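Local structure of neutral ceramidase (Pseudomonas aeruginosa, 2ZWS) at residues L406-E411 with Q477-M482; L307-E312 with G468-A473; A69-V74 with F299-F304; I395-F398 with L403-L406. The protein catalyses the zinc-dependent hydrolysis of ceramides to sphingosine and free fatty acid, and also makes ceramide in the reverse direction. One frame throughout, in Å; residues are numbered along the deposited sequence.

Contact 1 of 4, residues L406-E411 with Q477-M482; sequences LGAPAE and QLFVDM. With ZN (zinc ion), chain B.
The F479 ring has L406 CD2 over one face and the carbonyl oxygen of G407 at its edge, in the ring plane. G407 O lies 3.4 Å from F479 CZ. The L406 side chain lies across that of F479. Its CG is 3.7 Å from F479 CD1, and its CD2 follows at 3.9 Å from the same atom. A408 adds its CB, 3.8 Å from F479 CZ, in an oblique approach. F479 CG stands anti to its own carbonyl carbon (chi1 -80°), and this carries the ring from helix 471-488 to the end of strand 403-407. I420 and V424 of helix 414-428 and I395 of strand 392-400 also pack on the ring. The contact joins helix 471-488 to strand 403-407 of the four-stranded mixed sheet. After G407 the strand ends and the chain runs on to E411, a zinc ligand. E411 OE1 is 2.1 Å from the zinc ion and E411 OE2 is 2.5 Å from it, so the carboxylate binds unevenly through both oxygens. H97, H204, Y448 and a water complete the metal site. The OH groups of Y441 and Y445 also bond to the E411 carboxylate. The contact between helix and strand is buried and held by apolar packing, with the G407 carbonyl oxygen set against the weakly positive C-H edge of F479.

Contact 2 of 4, residues L307-E312 with G468-A473; sequences LPIRPE and GPWTQA
G468 O is gripped twice by T471, in the turn that sets W470 against I309. T471 OG1 donates to G468 O over 2.8 Å, and T471 N donates to G468 O over 3.1 Å. Both donors reach the oxygen from the same face of its plane, and the hydroxyl is tilted 23° out of that plane. G468 to T471 form a type I beta turn, and the T471 hydroxyl adds a second bond to its closing oxygen. W470 then takes the N-cap position of helix 471-488. The contact with strand 308-309 is apolar and rests on I309. I309 CD1 comes 3.4 Å from W470 CB, at the root of the side chain. The indole itself leads away and makes a cation-pi contact with R452. The other branch, I309 CG2, is 4.1 Å from A473 CB, in the first turn of the helix. I309 CG2 lies anti to the backbone N while CG1 lies beside it (chi1 -45°), so the two branches reach different residues of the helix start. Just after the strand, R310 NE pairs with E312 OE2 at 2.8 Å, but E312 is modelled in two conformers and this salt bridge is therefore doubtful. R310 NH2 has another acid partner, D481, further along the same helix.

Contact 3 of 4, residues A69-V74 with F299-F304; sequences AVHLKV and FRFVDF
Helix 69-74 and strand 299-303 run at 136° to each other with axes 13.6 Å apart, and the gap between L72 and F301 is bridged by side chains. The backbones do not touch. H71 reaches across with CG anti to its backbone N (chi1 178°), which sends the imidazole toward the strand. F299 and F301 come from the opposite direction, and the three rings form an aromatic cluster. H71 CE1 is the meeting point. It lies 3.6 Å from F301 CZ and 3.8 Å from F299 CZ. Both phenyl carbons sit near the imidazole plane, at its edge. The rings therefore meet rim to rim, with no face-on stack between helix and strand. The planes of H71 and F301 stand at 75°, while those of H71 and F299 are much closer to parallel. Within the strand the two phenyls do meet over a face. F299 CZ lies 3.6 Å above the F301 ring plane, over its centre. L72 adds its CD2 beside the F301 rim, 3.7 Å from F301 CZ. F301 also lies near Q68, a probable substrate-binding residue. The rings lie between helix 68-81 and the four-stranded sheet in which strand 295-303 is an outermost strand. The other side of helix 68-81 packs on helix 120-138, where A69 and V70 touch F123. F299 and F301 also touch the neighbouring strand 392-400, while R300 and V302 lean on helix 471-488.

Contact 4 of 4, residues I395-F398 with L403-L406; sequences IQMF and LELL
M397 and L406 make the close-packed face of this strand pair, while F398 and L405 meet more loosely on the other face. M397 and L406 lie side by side and point the same way. M397 is modelled in two conformers, so the contacts of its CE are doubtful. In one conformer M397 CE comes 3.7 Å from L406 CD1, and M397 CG also lies near that atom. There the chain is bent at chi3 (58°), which turns CE toward E404, and CE is 3.4 Å from E404 OE1. E404 OE1 is hydrogen-bonded to S428 OG; the M397 methyl packs beside the carboxylate. V424 of helix 414-428 covers the same face. The two strands form a beta hairpin, 392-400 with 403-407, at the middle of a four-stranded mixed sheet. F398 and L405 are a hydrogen-bonded antiparallel pair. F398 N donates to L405 O over 2.8 Å, and L405 N donates to F398 O over the same 2.8 Å. Both bonds are nearly straight, and each lies in the carbonyl plane. M397 with L406 is the next, non-hydrogen-bonded pair, with the two CA atoms 4.5 Å apart. On the looser face F398 CB and L405 CB are 4.2 Å apart. The phenyl ring of F398 leads away from strand 403-407, and L405 CD2 meets it obliquely. This face is buried too, since M92 of strand 91-95 touches both residues. Q396 brings mainly its backbone to the pair, and its amide NE2 is bonded to V91 O.

Overall arrangement
Contacts 1 and 4 share L406 and have centres 8 Å apart. G407 N probably bonds to Q396 O between them, continuing the hairpin. Contact 3 adds the neighbouring strand of the same sheet, with a probable bond from I395 N to R300 O (2.8 Å). Contacts 1 and 2 both use helix 471-488, and D481 OD1 pairs with R310 NH2 at 2.8 Å. L478 of that helix also packs on R300, V302 and F304 of contact 3. Only contact 1 holds a zinc ligand, E411. E411 also bonds to Y445, an inferred substrate-binding residue, and the F301 side chain of contact 3 is about 4 Å from that of Q68, another. Contact 2 lies away from the annotated sites.

Contact 1 of 4, residues L406-E411 with Q477-M482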
loop_
_atom_site.group_PDB
_atom_site.type_symbol
_atom_site.label_atom_id
_atom_site.label_comp_id
_atom_site.label_asym_id
_atom_site.label_seq_id
_atom_site.Cartn_x
_atom_site.Cartn_y
_atom_site.Cartn_z
ATOM N N LEU A 406 3.874 -9.890 -12.965
ATOM C CA LEU A 406 3.320 -8.774 -13.718
ATOM C C LEU A 406 2.954 -7.642 -12.790
ATOM O O LEU A 406 2.355 -7.871 -11.733
ATOM C CB LEU A 406 2.041 -9.188 -14.441
ATOM C CG LEU A 406 2.069 -10.088 -15.688
ATOM C CD1 LEU A 406 3.031 -11.235 -15.639
ATOM C CD2 LEU A 406 0.639 -10.607 -15.989
ATOM N N GLY A 407 3.315 -6.416 -13.185
ATOM C CA GLY A 407 2.946 -5.246 -12.401
ATOM C C GLY A 407 1.896 -4.484 -13.205
ATOM O O GLY A 407 2.199 -3.972 -14.298
ATOM N N ALA A 408 0.671 -4.420 -12.680
ATOM C CA ALA A 408 -0.450 -3.785 -13.365
ATOM C C ALA A 408 -0.976 -2.590 -12.568
ATOM O O ALA A 408 -1.219 -2.728 -11.359
ATOM C CB ALA A 408 -1.536 -4.811 -13.600
ATOM N N PRO A 409 -1.172 -1.432 -13.248
ATOM C CA PRO A 409 -1.495 -0.175 -12.568
ATOM C C PRO A 409 -2.953 0.089 -12.233
ATOM O O PRO A 409 -3.458 1.203 -12.451
ATOM C CB PRO A 409 -0.991 0.885 -13.559
ATOM C CG PRO A 409 -1.283 0.238 -14.931
ATOM C CD PRO A 409 -0.955 -1.234 -14.700
ATOM N N ALA A 410 -3.641 -0.935 -11.744
ATOM C CA ALA A 410 -5.058 -0.763 -11.418
ATOM C C ALA A 410 -5.546 -1.874 -10.472
ATOM O O ALA A 410 -4.770 -2.751 -10.073
ATOM C CB ALA A 410 -5.916 -0.758 -12.712
ATOM N N GLU A 411 -6.833 -1.816 -10.111
ATOM C CA GLU A 411 -7.491 -2.867 -9.320
ATOM C C GLU A 411 -8.220 -3.798 -10.266
ATOM O O GLU A 411 -9.232 -3.408 -10.826
ATOM C CB GLU A 411 -8.525 -2.269 -8.351
ATOM C CG GLU A 411 -8.102 -0.997 -7.656
ATOM C CD GLU A 411 -8.820 -0.786 -6.339
ATOM O OE1 GLU A 411 -9.260 -1.773 -5.650
ATOM O OE2 GLU A 411 -8.934 0.386 -5.956
ATOM N N GLN A 477 -4.111 -7.689 -23.991
ATOM C CA GLN A 477 -3.279 -7.527 -25.188
ATOM C C GLN A 477 -1.888 -7.012 -24.836
ATOM O O GLN A 477 -0.888 -7.528 -25.332
ATOM C CB GLN A 477 -3.924 -6.526 -26.124
ATOM C CG GLN A 477 -3.077 -6.169 -27.328
ATOM C CD GLN A 477 -3.830 -5.276 -28.261
ATOM O OE1 GLN A 477 -3.530 -4.083 -28.383
ATOM N NE2 GLN A 477 -4.854 -5.826 -28.884
ATOM N N LEU A 478 -1.848 -5.987 -23.980
ATOM C CA LEU A 478 -0.577 -5.364 -23.602
ATOM C C LEU A 478 0.355 -6.353 -22.900
ATOM O O LEU A 478 1.565 -6.423 -23.205
ATOM C CB LEU A 478 -0.835 -4.141 -22.730
ATOM C CG LEU A 478 -1.518 -2.972 -23.449
ATOM C CD1 LEU A 478 -1.926 -1.896 -22.457
ATOM C CD2 LEU A 478 -0.673 -2.386 -24.556
ATOM N N PHE A 479 -0.193 -7.090 -21.938
ATOM C CA PHE A 479 0.599 -8.102 -21.242
ATOM C C PHE A 479 0.991 -9.283 -22.120
ATOM O O PHE A 479 2.102 -9.817 -21.989
ATOM C CB PHE A 479 -0.104 -8.541 -19.954
ATOM C CG PHE A 479 0.086 -7.578 -18.811
ATOM C CD1 PHE A 479 1.346 -7.444 -18.219
ATOM C CD2 PHE A 479 -0.971 -6.803 -18.316
ATOM C CE1 PHE A 479 1.563 -6.557 -17.161
ATOM C CE2 PHE A 479 -0.735 -5.905 -17.216
ATOM C CZ PHE A 479 0.545 -5.796 -16.660
ATOM N N VAL A 480 0.090 -9.739 -22.995
ATOM C CA VAL A 480 0.467 -10.844 -23.886
ATOM C C VAL A 480 1.586 -10.404 -24.830
ATOM O O VAL A 480 2.591 -11.133 -25.000
ATOM C CB VAL A 480 -0.752 -11.392 -24.656
ATOM C CG1 VAL A 480 -0.301 -12.260 -25.852
ATOM C CG2 VAL A 480 -1.593 -12.201 -23.691
ATOM N N ASP A 481 1.450 -9.207 -25.398
ATOM C CA ASP A 481 2.477 -8.709 -26.314
ATOM C C ASP A 481 3.840 -8.596 -25.598
ATOM O O ASP A 481 4.886 -8.951 -26.162
ATOM C CB ASP A 481 2.046 -7.384 -26.968
ATOM C CG ASP A 481 0.928 -7.568 -28.016
ATOM O OD1 ASP A 481 0.568 -8.729 -28.323
ATOM O OD2 ASP A 481 0.420 -6.545 -28.540
ATOM N N MET A 482 3.820 -8.156 -24.334
ATOM C CA MET A 482 5.057 -8.040 -23.553
ATOM C C MET A 482 5.645 -9.422 -23.287
ATOM O O MET A 482 6.851 -9.611 -23.396
ATOM C CB MET A 482 4.795 -7.300 -22.242
ATOM C CG MET A 482 6.080 -7.122 -21.426
ATOM S SD MET A 482 5.829 -5.887 -20.127
ATOM C CE MET A 482 5.879 -4.371 -21.101
HETATM ZN ZN ZN B . -10.063 -0.775 -4.038
HETATM O O HOH W 1 -10.729 0.807 -2.801
#

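Contact 2 of 4, residues L307-E312 with G468-A473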
loop_
_atom_site.group_PDB
_atom_site.type_symbol
_atom_site.label_atom_id
_atom_site.label_comp_id
_atom_site.label_asym_id
_atom_site.label_seq_id
_atom_site.Cartn_x
_atom_site.Cartn_y
_atom_site.Cartn_z
ATOM N N LEU A 307 -6.344 3.729 -27.880
ATOM C CA LEU A 307 -5.570 2.516 -28.036
ATOM C C LEU A 307 -6.333 1.447 -28.816
ATOM O O LEU A 307 -7.390 1.006 -28.376
ATOM C CB LEU A 307 -5.169 1.957 -26.664
ATOM C CG LEU A 307 -4.288 0.707 -26.659
ATOM C CD1 LEU A 307 -2.913 0.992 -27.245
ATOM C CD2 LEU A 307 -4.158 0.196 -25.217
ATOM N N PRO A 308 -5.784 1.010 -29.964
ATOM C CA PRO A 308 -6.441 -0.049 -30.728
ATOM C C PRO A 308 -6.316 -1.401 -30.039
ATOM O O PRO A 308 -5.249 -1.745 -29.517
ATOM C CB PRO A 308 -5.648 -0.074 -32.046
ATOM C CG PRO A 308 -4.906 1.220 -32.088
ATOM C CD PRO A 308 -4.559 1.467 -30.643
ATOM N N ILE A 309 -7.404 -2.156 -30.034
ATOM C CA ILE A 309 -7.408 -3.501 -29.484
ATOM C C ILE A 309 -7.724 -4.512 -30.576
ATOM O O ILE A 309 -8.745 -4.396 -31.277
ATOM C CB ILE A 309 -8.429 -3.665 -28.335
ATOM C CG1 ILE A 309 -8.331 -2.474 -27.376
ATOM C CG2 ILE A 309 -8.178 -4.992 -27.612
ATOM C CD1 ILE A 309 -9.499 -2.280 -26.484
ATOM N N ARG A 310 -6.861 -5.512 -30.701
ATOM C CA ARG A 310 -7.012 -6.519 -31.759
ATOM C C ARG A 310 -8.200 -7.446 -31.469
ATOM O O ARG A 310 -8.505 -7.730 -30.306
ATOM C CB ARG A 310 -5.712 -7.311 -31.937
ATOM C CG ARG A 310 -4.508 -6.424 -32.279
ATOM C CD ARG A 310 -3.338 -7.227 -32.798
ATOM N NE ARG A 310 -2.863 -8.235 -31.845
ATOM C CZ ARG A 310 -2.000 -7.998 -30.856
ATOM N NH1 ARG A 310 -1.513 -6.775 -30.659
ATOM N NH2 ARG A 310 -1.634 -8.988 -30.067
ATOM N N PRO A 311 -8.896 -7.908 -32.534
ATOM C CA PRO A 311 -10.075 -8.763 -32.340
ATOM C C PRO A 311 -9.886 -10.022 -31.489
ATOM O O PRO A 311 -10.849 -10.463 -30.861
ATOM C CB PRO A 311 -10.498 -9.144 -33.776
ATOM C CG PRO A 311 -9.413 -8.705 -34.678
ATOM C CD PRO A 311 -8.664 -7.608 -33.960
ATOM N N GLU A 312 -8.676 -10.589 -31.467
ATOM C CA GLU A 312 -8.403 -11.767 -30.638
ATOM C C GLU A 312 -8.720 -11.556 -29.150
ATOM O O GLU A 312 -8.935 -12.527 -28.420
ATOM C CB GLU A 312 -6.959 -12.253 -30.827
ATOM C CG GLU A 312 -5.904 -11.158 -30.780
ATOM C CD GLU A 312 -4.617 -11.512 -31.513
ATOM O OE1 GLU A 312 -4.059 -12.598 -31.255
ATOM O OE2 GLU A 312 -4.153 -10.696 -32.340
ATOM N N GLY A 468 -13.668 2.223 -20.619
ATOM C CA GLY A 468 -14.775 1.575 -21.322
ATOM C C GLY A 468 -14.790 0.062 -21.239
ATOM O O GLY A 468 -13.984 -0.570 -20.532
ATOM N N PRO A 469 -15.689 -0.558 -22.002
ATOM C CA PRO A 469 -15.942 -1.985 -21.874
ATOM C C PRO A 469 -14.728 -2.859 -22.208
ATOM O O PRO A 469 -14.639 -3.987 -21.732
ATOM C CB PRO A 469 -17.099 -2.228 -22.866
ATOM C CG PRO A 469 -17.024 -1.102 -23.836
ATOM C CD PRO A 469 -16.531 0.074 -23.038
ATOM N N TRP A 470 -13.827 -2.349 -23.042
ATOM C CA TRP A 470 -12.692 -3.147 -23.505
ATOM C C TRP A 470 -11.396 -2.841 -22.761
ATOM O O TRP A 470 -10.326 -3.247 -23.201
ATOM C CB TRP A 470 -12.509 -3.014 -25.024
ATOM C CG TRP A 470 -13.778 -3.419 -25.748
ATOM C CD1 TRP A 470 -14.639 -2.599 -26.399
ATOM C CD2 TRP A 470 -14.340 -4.730 -25.793
ATOM N NE1 TRP A 470 -15.702 -3.328 -26.889
ATOM C CE2 TRP A 470 -15.542 -4.639 -26.529
ATOM C CE3 TRP A 470 -13.936 -5.981 -25.301
ATOM C CZ2 TRP A 470 -16.353 -5.760 -26.790
ATOM C CZ3 TRP A 470 -14.744 -7.098 -25.556
ATOM C CH2 TRP A 470 -15.937 -6.972 -26.299
ATOM N N THR A 471 -11.512 -2.170 -21.619
ATOM C CA THR A 471 -10.345 -1.915 -20.756
ATOM C C THR A 471 -9.591 -3.211 -20.425
ATOM O O THR A 471 -8.342 -3.277 -20.542
ATOM C CB THR A 471 -10.750 -1.152 -19.477
ATOM O OG1 THR A 471 -11.353 0.097 -19.839
ATOM C CG2 THR A 471 -9.534 -0.878 -18.590
ATOM N N GLN A 472 -10.323 -4.251 -20.015
ATOM C CA GLN A 472 -9.667 -5.502 -19.653
ATOM C C GLN A 472 -8.951 -6.115 -20.852
ATOM O O GLN A 472 -7.828 -6.603 -20.721
ATOM C CB GLN A 472 -10.669 -6.494 -19.053
ATOM C CG GLN A 472 -10.053 -7.755 -18.401
ATOM C CD GLN A 472 -9.653 -8.837 -19.398
ATOM O OE1 GLN A 472 -10.195 -8.909 -20.509
ATOM N NE2 GLN A 472 -8.703 -9.701 -19.005
ATOM N N ALA A 473 -9.620 -6.107 -22.005
ATOM C CA ALA A 473 -9.078 -6.654 -23.258
ATOM C C ALA A 473 -7.773 -5.935 -23.622
ATOM O O ALA A 473 -6.791 -6.587 -24.031
ATOM C CB ALA A 473 -10.113 -6.499 -24.377
#

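Contact 3 of 4, residues A69-V74 with F299-F304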
loop_
_atom_site.group_PDB
_atom_site.type_symbol
_atom_site.label_atom_id
_atom_site.label_comp_id
_atom_site.label_asym_id
_atom_site.label_seq_id
_atom_site.Cartn_x
_atom_site.Cartn_y
_atom_site.Cartn_z
ATOM N N ALA A 69 2.947 9.823 -10.019
ATOM C CA ALA A 69 3.869 10.861 -9.520
ATOM C C ALA A 69 5.015 10.322 -8.626
ATOM O O ALA A 69 6.170 10.787 -8.690
ATOM C CB ALA A 69 3.063 11.931 -8.779
ATOM N N VAL A 70 4.674 9.359 -7.770
ATOM C CA VAL A 70 5.635 8.683 -6.912
ATOM C C VAL A 70 6.583 7.870 -7.784
ATOM O O VAL A 70 7.794 7.961 -7.610
ATOM C CB VAL A 70 4.882 7.806 -5.879
ATOM C CG1 VAL A 70 5.866 6.927 -5.081
ATOM C CG2 VAL A 70 4.044 8.708 -4.940
ATOM N N HIS A 71 6.045 7.041 -8.684
ATOM C CA HIS A 71 6.885 6.226 -9.568
ATOM C C HIS A 71 7.907 7.079 -10.319
ATOM O O HIS A 71 9.114 6.786 -10.305
ATOM C CB HIS A 71 5.952 5.484 -10.528
ATOM C CG HIS A 71 6.654 4.642 -11.537
ATOM N ND1 HIS A 71 6.585 4.913 -12.887
ATOM C CD2 HIS A 71 7.387 3.504 -11.415
ATOM C CE1 HIS A 71 7.267 3.997 -13.552
ATOM N NE2 HIS A 71 7.758 3.130 -12.683
ATOM N N LEU A 72 7.456 8.176 -10.902
ATOM C CA LEU A 72 8.343 9.026 -11.709
ATOM C C LEU A 72 9.455 9.647 -10.867
ATOM O O LEU A 72 10.586 9.710 -11.309
ATOM C CB LEU A 72 7.523 10.119 -12.431
ATOM C CG LEU A 72 6.550 9.589 -13.494
ATOM C CD1 LEU A 72 5.645 10.726 -14.036
ATOM C CD2 LEU A 72 7.279 8.879 -14.643
ATOM N N LYS A 73 9.116 10.106 -9.666
ATOM C CA LYS A 73 10.089 10.788 -8.820
ATOM C C LYS A 73 11.052 9.781 -8.228
ATOM O O LYS A 73 12.243 10.057 -8.137
ATOM C CB LYS A 73 9.404 11.619 -7.731
ATOM C CG LYS A 73 10.375 12.447 -6.871
ATOM C CD LYS A 73 11.095 13.555 -7.681
ATOM C CE LYS A 73 11.590 14.654 -6.767
ATOM N NZ LYS A 73 10.471 15.158 -5.905
ATOM N N VAL A 74 10.540 8.617 -7.826
ATOM C CA VAL A 74 11.440 7.578 -7.324
ATOM C C VAL A 74 12.463 7.203 -8.413
ATOM O O VAL A 74 13.667 7.087 -8.144
ATOM C CB VAL A 74 10.659 6.336 -6.819
ATOM C CG1 VAL A 74 11.581 5.109 -6.664
ATOM C CG2 VAL A 74 9.940 6.642 -5.487
ATOM N N PHE A 299 9.388 -3.236 -19.746
ATOM C CA PHE A 299 8.598 -2.132 -19.233
ATOM C C PHE A 299 8.229 -1.227 -20.393
ATOM O O PHE A 299 9.063 -0.973 -21.275
ATOM C CB PHE A 299 9.409 -1.300 -18.230
ATOM C CG PHE A 299 8.712 -0.043 -17.787
ATOM C CD1 PHE A 299 7.970 -0.036 -16.613
ATOM C CD2 PHE A 299 8.785 1.131 -18.546
ATOM C CE1 PHE A 299 7.284 1.093 -16.213
ATOM C CE2 PHE A 299 8.124 2.269 -18.131
ATOM C CZ PHE A 299 7.376 2.256 -16.977
ATOM N N ARG A 300 7.005 -0.710 -20.353
ATOM C CA ARG A 300 6.533 0.240 -21.343
ATOM C C ARG A 300 5.529 1.195 -20.721
ATOM O O ARG A 300 4.586 0.735 -20.089
ATOM C CB ARG A 300 5.798 -0.546 -22.451
ATOM C CG ARG A 300 6.290 -0.190 -23.770
ATOM C CD ARG A 300 5.181 0.012 -24.750
ATOM N NE ARG A 300 4.282 -1.110 -24.971
ATOM C CZ ARG A 300 3.236 -1.021 -25.792
ATOM N NH1 ARG A 300 3.019 0.120 -26.424
ATOM N NH2 ARG A 300 2.422 -2.060 -26.001
ATOM N N PHE A 301 5.710 2.507 -20.916
ATOM C CA PHE A 301 4.582 3.432 -20.784
ATOM C C PHE A 301 3.712 3.360 -22.036
ATOM O O PHE A 301 4.213 3.506 -23.158
ATOM C CB PHE A 301 5.033 4.870 -20.564
ATOM C CG PHE A 301 5.478 5.172 -19.150
ATOM C CD1 PHE A 301 4.585 5.056 -18.079
ATOM C CD2 PHE A 301 6.766 5.645 -18.891
ATOM C CE1 PHE A 301 4.968 5.381 -16.778
ATOM C CE2 PHE A 301 7.187 5.954 -17.564
ATOM C CZ PHE A 301 6.296 5.806 -16.519
ATOM N N VAL A 302 2.420 3.147 -21.833
ATOM C CA VAL A 302 1.454 3.002 -22.946
ATOM C C VAL A 302 0.449 4.141 -22.938
ATOM O O VAL A 302 -0.197 4.389 -21.923
ATOM C CB VAL A 302 0.689 1.657 -22.854
ATOM C CG1 VAL A 302 -0.211 1.462 -24.059
ATOM C CG2 VAL A 302 1.677 0.502 -22.747
ATOM N N ASP A 303 0.322 4.833 -24.067
ATOM C CA ASP A 303 -0.725 5.833 -24.187
ATOM C C ASP A 303 -2.090 5.140 -24.433
ATOM O O ASP A 303 -2.305 4.467 -25.474
ATOM C CB ASP A 303 -0.394 6.817 -25.305
ATOM C CG ASP A 303 -1.362 8.006 -25.355
ATOM O OD1 ASP A 303 -2.364 8.036 -24.599
ATOM O OD2 ASP A 303 -1.077 8.945 -26.142
ATOM N N PHE A 304 -2.976 5.264 -23.443
ATOM C CA PHE A 304 -4.289 4.589 -23.486
ATOM C C PHE A 304 -5.286 5.306 -24.404
ATOM O O PHE A 304 -6.304 4.719 -24.802
ATOM C CB PHE A 304 -4.846 4.420 -22.045
ATOM C CG PHE A 304 -4.516 3.092 -21.425
ATOM C CD1 PHE A 304 -3.232 2.550 -21.537
ATOM C CD2 PHE A 304 -5.486 2.380 -20.732
ATOM C CE1 PHE A 304 -2.931 1.297 -20.981
ATOM C CE2 PHE A 304 -5.193 1.131 -20.186
ATOM C CZ PHE A 304 -3.925 0.587 -20.323
#

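Contact 4 of 4, residues I395-F398 with L403-L406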
loop_
_atom_site.group_PDB
_atom_site.type_symbol
_atom_site.label_atom_id
_atom_site.label_comp_id
_atom_site.label_asym_id
_atom_site.label_seq_id
_atom_site.Cartn_x
_atom_site.Cartn_y
_atom_site.Cartn_z
ATOM N N ILE A 395 3.203 -0.608 -18.001
ATOM C CA ILE A 395 2.990 -2.043 -18.070
ATOM C C ILE A 395 4.386 -2.656 -17.862
ATOM O O ILE A 395 5.357 -2.229 -18.508
ATOM C CB ILE A 395 2.440 -2.455 -19.462
ATOM C CG1 ILE A 395 1.076 -1.774 -19.791
ATOM C CG2 ILE A 395 2.382 -3.985 -19.590
ATOM C CD1 ILE A 395 -0.007 -2.126 -18.802
ATOM N N GLN A 396 4.501 -3.648 -16.975
ATOM C CA GLN A 396 5.795 -4.178 -16.602
ATOM C C GLN A 396 5.679 -5.655 -16.287
ATOM O O GLN A 396 4.665 -6.110 -15.716
ATOM C CB GLN A 396 6.282 -3.438 -15.355
ATOM C CG GLN A 396 7.732 -3.787 -14.979
ATOM C CD GLN A 396 8.180 -2.994 -13.784
ATOM O OE1 GLN A 396 7.464 -2.944 -12.792
ATOM N NE2 GLN A 396 9.360 -2.347 -13.875
ATOM N N MET A 397 6.746 -6.387 -16.617
ATOM C CA MET A 397 6.871 -7.797 -16.251
ATOM C C MET A 397 8.303 -8.090 -15.860
ATOM O O MET A 397 9.243 -7.616 -16.516
ATOM C CB MET A 397 6.497 -8.729 -17.406
ATOM C CG MET A 397 5.051 -8.679 -17.844
ATOM S SD MET A 397 4.673 -9.730 -19.264
ATOM C CE MET A 397 5.185 -11.336 -18.642
ATOM N N PHE A 398 8.466 -8.836 -14.760
ATOM C CA PHE A 398 9.768 -9.383 -14.377
ATOM C C PHE A 398 9.736 -10.877 -14.661
ATOM O O PHE A 398 8.718 -11.529 -14.426
ATOM C CB PHE A 398 10.024 -9.255 -12.873
ATOM C CG PHE A 398 10.388 -7.869 -12.404
ATOM C CD1 PHE A 398 10.598 -6.813 -13.294
ATOM C CD2 PHE A 398 10.556 -7.640 -11.045
ATOM C CE1 PHE A 398 10.930 -5.540 -12.830
ATOM C CE2 PHE A 398 10.916 -6.371 -10.575
ATOM C CZ PHE A 398 11.112 -5.333 -11.467
ATOM N N LEU A 403 9.431 -18.098 -12.925
ATOM C CA LEU A 403 8.334 -17.208 -12.510
ATOM C C LEU A 403 8.260 -15.977 -13.376
ATOM O O LEU A 403 9.284 -15.434 -13.775
ATOM C CB LEU A 403 8.559 -16.685 -11.096
ATOM C CG LEU A 403 8.879 -17.699 -10.021
ATOM C CD1 LEU A 403 8.989 -16.959 -8.679
ATOM C CD2 LEU A 403 7.817 -18.784 -9.969
ATOM N N GLU A 404 7.040 -15.536 -13.653
ATOM C CA GLU A 404 6.867 -14.188 -14.202
ATOM C C GLU A 404 5.959 -13.419 -13.284
ATOM O O GLU A 404 4.951 -13.944 -12.827
ATOM C CB GLU A 404 6.291 -14.186 -15.612
ATOM C CG GLU A 404 7.336 -14.372 -16.675
ATOM C CD GLU A 404 6.772 -14.325 -18.097
ATOM O OE1 GLU A 404 5.579 -14.680 -18.313
ATOM O OE2 GLU A 404 7.548 -13.955 -19.002
ATOM N N LEU A 405 6.351 -12.178 -13.017
ATOM C CA LEU A 405 5.638 -11.314 -12.100
ATOM C C LEU A 405 5.178 -10.115 -12.926
ATOM O O LEU A 405 5.979 -9.429 -13.556
ATOM C CB LEU A 405 6.596 -10.894 -10.980
ATOM C CG LEU A 405 6.109 -9.837 -9.994
ATOM C CD1 LEU A 405 4.842 -10.285 -9.236
ATOM C CD2 LEU A 405 7.209 -9.448 -9.023
ATOM N N LEU A 406 3.874 -9.890 -12.965
ATOM C CA LEU A 406 3.320 -8.774 -13.718
ATOM C C LEU A 406 2.954 -7.642 -12.790
ATOM O O LEU A 406 2.355 -7.871 -11.733
ATOM C CB LEU A 406 2.041 -9.188 -14.441
ATOM C CG LEU A 406 2.069 -10.088 -15.688
ATOM C CD1 LEU A 406 3.031 -11.235 -15.639
ATOM C CD2 LEU A 406 0.639 -10.607 -15.989
#